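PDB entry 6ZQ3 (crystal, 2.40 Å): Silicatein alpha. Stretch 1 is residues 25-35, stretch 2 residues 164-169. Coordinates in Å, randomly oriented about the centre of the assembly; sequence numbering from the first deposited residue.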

ATOM      1  N   ALA A  25       6.139  -9.593  -1.010  1.00 51.56           N
ATOM      2  CA  ALA A  25       5.079  -9.216  -0.070  1.00 50.69           C
ATOM      3  C   ALA A  25       4.592  -7.768  -0.225  1.00 49.86           C
ATOM      4  O   ALA A  25       4.297  -7.101   0.769  1.00 55.94           O
ATOM      5  CB  ALA A  25       5.591  -9.405   1.354  1.00 50.82           C
ATOM      6  N   SER A  26       4.498  -7.264  -1.443  1.00 45.57           N
ATOM      7  CA  SER A  26       3.941  -5.923  -1.636  1.00 46.29           C
ATOM      8  C   SER A  26       2.535  -5.790  -1.049  1.00 39.98           C
ATOM      9  O   SER A  26       2.209  -4.782  -0.418  1.00 35.35           O
ATOM     10  CB  SER A  26       3.942  -5.501  -3.117  1.00 47.19           C
ATOM     11  OG  SER A  26       3.367  -6.481  -3.954  1.00 46.90           O
ATOM     12  N   TYR A  27       1.720  -6.818  -1.203  1.00 41.50           N
ATOM     13  CA  TYR A  27       0.393  -6.804  -0.558  1.00 42.58           C
ATOM     14  C   TYR A  27       0.477  -6.268   0.877  1.00 38.54           C
ATOM     15  O   TYR A  27      -0.291  -5.383   1.251  1.00 42.29           O
ATOM     16  CB  TYR A  27      -0.303  -8.168  -0.625  1.00 43.47           C
ATOM     17  CG  TYR A  27       0.289  -9.249   0.248  1.00 46.47           C
ATOM     18  CD1 TYR A  27       1.326 -10.048  -0.209  1.00 47.23           C
ATOM     19  CD2 TYR A  27      -0.222  -9.507   1.524  1.00 46.84           C
ATOM     20  CE1 TYR A  27       1.854 -11.051   0.588  1.00 47.93           C
ATOM     21  CE2 TYR A  27       0.311 -10.492   2.326  1.00 46.59           C
ATOM     22  CZ  TYR A  27       1.347 -11.267   1.851  1.00 45.00           C
ATOM     23  OH  TYR A  27       1.882 -12.260   2.636  1.00 47.24           O
ATOM     24  N   ALA A  28       1.448  -6.747   1.642  1.00 36.01           N
ATOM     25  CA  ALA A  28       1.575  -6.377   3.048  1.00 36.89           C
ATOM     26  C   ALA A  28       2.014  -4.973   3.225  1.00 38.77           C
ATOM     27  O   ALA A  28       1.542  -4.300   4.127  1.00 44.16           O
ATOM     28  CB  ALA A  28       2.599  -7.273   3.745  1.00 37.90           C
ATOM     29  N   PHE A  29       2.996  -4.558   2.420  1.00 39.23           N
ATOM     30  CA  PHE A  29       3.575  -3.239   2.563  1.00 36.61           C
ATOM     31  C   PHE A  29       2.522  -2.266   2.142  1.00 36.17           C
ATOM     32  O   PHE A  29       2.320  -1.272   2.793  1.00 35.20           O
ATOM     33  CB  PHE A  29       4.845  -3.078   1.733  1.00 37.44           C
ATOM     34  CG  PHE A  29       6.085  -3.647   2.392  1.00 36.62           C
ATOM     35  CD1 PHE A  29       6.439  -4.964   2.206  1.00 36.31           C
ATOM     36  CD2 PHE A  29       6.873  -2.860   3.197  1.00 36.06           C
ATOM     37  CE1 PHE A  29       7.564  -5.491   2.793  1.00 35.96           C
ATOM     38  CE2 PHE A  29       7.990  -3.378   3.814  1.00 38.46           C
ATOM     39  CZ  PHE A  29       8.343  -4.703   3.605  1.00 37.29           C
ATOM     40  N   SER A  30       1.840  -2.574   1.053  1.00 36.31           N
ATOM     41  CA  SER A  30       0.754  -1.732   0.569  1.00 39.34           C
ATOM     42  C   SER A  30      -0.427  -1.602   1.571  1.00 45.54           C
ATOM     43  O   SER A  30      -0.982  -0.504   1.741  1.00 47.68           O
ATOM     44  CB  SER A  30       0.228  -2.301  -0.737  1.00 38.97           C
ATOM     45  OG  SER A  30      -0.966  -1.645  -1.092  1.00 47.61           O
ATOM     46  N   ALA A  31      -0.806  -2.711   2.216  1.00 40.26           N
ATOM     47  CA  ALA A  31      -1.901  -2.701   3.183  1.00 42.37           C
ATOM     48  C   ALA A  31      -1.594  -1.910   4.457  1.00 44.08           C
ATOM     49  O   ALA A  31      -2.443  -1.124   4.908  1.00 40.08           O
ATOM     50  CB  ALA A  31      -2.303  -4.119   3.537  1.00 42.84           C
ATOM     51  N   MET A  32      -0.384  -2.108   5.001  1.00 45.82           N
ATOM     52  CA  MET A  32       0.103  -1.413   6.202  1.00 44.36           C
ATOM     53  C   MET A  32       0.274   0.067   5.997  1.00 45.47           C
ATOM     54  O   MET A  32       0.012   0.858   6.906  1.00 50.81           O
ATOM     55  CB  MET A  32       1.444  -2.004   6.640  1.00 49.20           C
ATOM     56  CG  MET A  32       1.328  -3.423   7.167  1.00 55.31           C
ATOM     57  SD  MET A  32       0.209  -3.571   8.599  1.00 71.31           S
ATOM     58  CE  MET A  32      -1.394  -3.806   7.824  1.00 66.16           C
ATOM     59  N   GLY A  33       0.728   0.430   4.802  1.00 42.07           N
ATOM     60  CA  GLY A  33       0.850   1.799   4.385  1.00 38.95           C
ATOM     61  C   GLY A  33      -0.453   2.568   4.464  1.00 44.50           C
ATOM     62  O   GLY A  33      -0.501   3.641   5.088  1.00 47.17           O
ATOM     63  N   ALA A  34      -1.520   2.048   3.852  1.00 44.27           N
ATOM     64  CA  ALA A  34      -2.828   2.675   4.024  1.00 44.97           C
ATOM     65  C   ALA A  34      -3.222   2.752   5.504  1.00 45.95           C
ATOM     66  O   ALA A  34      -3.600   3.806   5.989  1.00 48.67           O
ATOM     67  CB  ALA A  34      -3.902   1.990   3.192  1.00 44.43           C
ATOM     68  N   LEU A  35      -3.075   1.668   6.240  1.00 49.83           N
ATOM     69  CA  LEU A  35      -3.445   1.660   7.682  1.00 48.78           C
ATOM     70  C   LEU A  35      -2.662   2.703   8.509  1.00 50.25           C
ATOM     71  O   LEU A  35      -3.195   3.263   9.471  1.00 47.56           O
ATOM     72  CB  LEU A  35      -3.145   0.294   8.297  1.00 47.45           C
ATOM     73  CG  LEU A  35      -4.112  -0.365   9.271  1.00 50.26           C
ATOM     74  CD1 LEU A  35      -3.326  -1.421  10.044  1.00 50.76           C
ATOM     75  CD2 LEU A  35      -4.828   0.573  10.242  1.00 49.10           C
ATOM     76  N   ASN A 164       0.040  -7.331 -10.661  1.00 50.92           N
ATOM     77  CA  ASN A 164       1.061  -8.149 -10.061  1.00 53.05           C
ATOM     78  C   ASN A 164       1.849  -7.436  -8.963  1.00 50.51           C
ATOM     79  O   ASN A 164       2.805  -8.004  -8.424  1.00 49.35           O
ATOM     80  CB  ASN A 164       2.002  -8.598 -11.169  1.00 57.91           C
ATOM     81  CG  ASN A 164       2.500  -7.430 -11.987  1.00 65.95           C
ATOM     82  OD1 ASN A 164       3.131  -6.520 -11.450  1.00 83.57           O
ATOM     83  ND2 ASN A 164       2.171  -7.411 -13.276  1.00 73.42           N
ATOM     84  N   HIS A 165       1.479  -6.208  -8.622  1.00 45.52           N
ATOM     85  CA  HIS A 165       2.275  -5.477  -7.632  1.00 49.11           C
ATOM     86  C   HIS A 165       1.409  -4.419  -6.976  1.00 45.78           C
ATOM     87  O   HIS A 165       0.600  -3.774  -7.641  1.00 41.15           O
ATOM     88  CB  HIS A 165       3.537  -4.860  -8.279  1.00 51.51           C
ATOM     89  CG  HIS A 165       4.434  -4.167  -7.300  1.00 60.63           C
ATOM     90  ND1 HIS A 165       5.278  -4.852  -6.453  1.00 64.62           N
ATOM     91  CD2 HIS A 165       4.621  -2.851  -7.033  1.00 66.10           C
ATOM     92  CE1 HIS A 165       5.940  -3.990  -5.700  1.00 67.13           C
ATOM     93  NE2 HIS A 165       5.563  -2.769  -6.036  1.00 64.81           N
ATOM     94  N   ALA A 166       1.585  -4.270  -5.668  1.00 41.72           N
ATOM     95  CA  ALA A 166       0.726  -3.450  -4.843  1.00 41.34           C
ATOM     96  C   ALA A 166       1.532  -2.336  -4.219  1.00 41.81           C
ATOM     97  O   ALA A 166       2.695  -2.532  -3.856  1.00 39.65           O
ATOM     98  CB  ALA A 166       0.074  -4.294  -3.738  1.00 40.49           C
ATOM     99  N   MET A 167       0.905  -1.174  -4.053  1.00 45.38           N
ATOM    100  CA  MET A 167       1.589  -0.011  -3.455  1.00 49.56           C
ATOM    101  C   MET A 167       0.587   0.892  -2.777  1.00 45.88           C
ATOM    102  O   MET A 167      -0.594   0.597  -2.779  1.00 50.11           O
ATOM    103  CB  MET A 167       2.354   0.778  -4.533  1.00 52.64           C
ATOM    104  CG  MET A 167       2.681   0.001  -5.801  1.00 55.18           C
ATOM    105  SD  MET A 167       3.210   1.057  -7.154  1.00 64.60           S
ATOM    106  CE  MET A 167       4.699   1.638  -6.374  1.00 60.16           C
ATOM    107  N   VAL A 168       1.051   1.994  -2.196  1.00 50.78           N
ATOM    108  CA  VAL A 168       0.154   2.969  -1.540  1.00 50.17           C
ATOM    109  C   VAL A 168       0.095   4.235  -2.351  1.00 47.44           C
ATOM    110  O   VAL A 168       1.117   4.855  -2.565  1.00 52.63           O
ATOM    111  CB  VAL A 168       0.644   3.438  -0.157  1.00 49.59           C
ATOM    112  CG1 VAL A 168      -0.539   3.895   0.678  1.00 53.01           C
ATOM    113  CG2 VAL A 168       1.408   2.354   0.561  1.00 51.87           C
ATOM    114  N   ILE A 169      -1.086   4.628  -2.795  1.00 45.69           N
ATOM    115  CA  ILE A 169      -1.265   5.976  -3.320  1.00 43.84           C
ATOM    116  C   ILE A 169      -1.257   6.974  -2.144  1.00 43.39           C
ATOM    117  O   ILE A 169      -2.069   6.865  -1.221  1.00 42.48           O
ATOM    118  CB  ILE A 169      -2.550   6.052  -4.190  1.00 44.91           C
ATOM    119  CG1 ILE A 169      -2.350   5.187  -5.446  1.00 46.15           C
ATOM    120  CG2 ILE A 169      -2.873   7.479  -4.619  1.00 42.94           C
ATOM    121  CD1 ILE A 169      -3.283   5.522  -6.582  1.00 47.69           C
TER

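A helix, Ser26 to Leu35, lies along a strand, His165 to Ile169, with the two running in nearly the same direction: their axes diverge by 15° and approach to 6.4 Å. So close a packing demands small residues on the facing side of the helix, and that side consists of Ser26, Ser30 and Gly33, with Ala34 at its border. From the strand, Ala166 and Val168 point toward the helix, while the CA-to-CB bonds of His165 and Met167 point away, as the alternation of an extended chain requires. The CA atoms of Ser30 and Met167 come within 4.5 Å of each other, those of Ser26 and Ala166 within 5.2 Å.

Two hydrogen bonds join the elements, and each pairs a serine hydroxyl with a backbone group of the strand. The stronger runs from Ser30 OG to Met167 O, at 2.8 Å. Ser30 has chi1 in the t well, and its short side chain carries the hydroxyl straight to the carbonyl; because the acceptor belongs to the main chain, the bond does not depend on the side chain of Met167, which leads off from the helix. One turn earlier the roles reverse. Ser26, with chi1 in the p well, accepts a weak bond from Ala166 N to Ser26 OG, 3.3 Å long with an angle of 155° at the hydrogen. Serine suits both places: it is scarcely bulkier than alanine, yet its hydroxyl can donate or accept a hydrogen bond, so polar backbone groups of the strand find partners within a buried contact.

The ring of His165 also comes near this first serine. Although its CA-to-CB bond points away from the helix, the end of the side chain returns, and Ser26 OG lies 3.5 Å from His165 ND1, approaching the ring obliquely. This is a close polar contact rather than a hydrogen bond. His165 NE2 is bonded elsewhere in the structure.

The remaining contacts are van der Waals. Ala166 fits against the first turn of the helix: its CB is 3.6 Å from Ser30 CB and 3.9 Å from Tyr27 N, so a lone methyl touches both side chain and backbone. Also here, Ser26 CB approaches Ala166 O to 3.3 Å.

Further along, Val168 spreads its two methyls over the helix backbone. Val168 CG2 lies 3.9 Å from Ser30 O and the same distance from Gly33 CA, whereas Val168 CG1 is 3.8 Å from Ala34 N. A branched residue suits this position because its two arms reach neighbouring parts of the helical surface. Glycine at 33 makes the fit possible: a CB built there with ideal geometry would point toward the strand and fall 2.4 Å from Val168 CG2, a plain clash. Ala34, whose CB points sideways, borders the same site without intruding. The contact thus changes in character along its length, from serine hydroxyls meeting strand backbone to valine methyls lying against helix backbone.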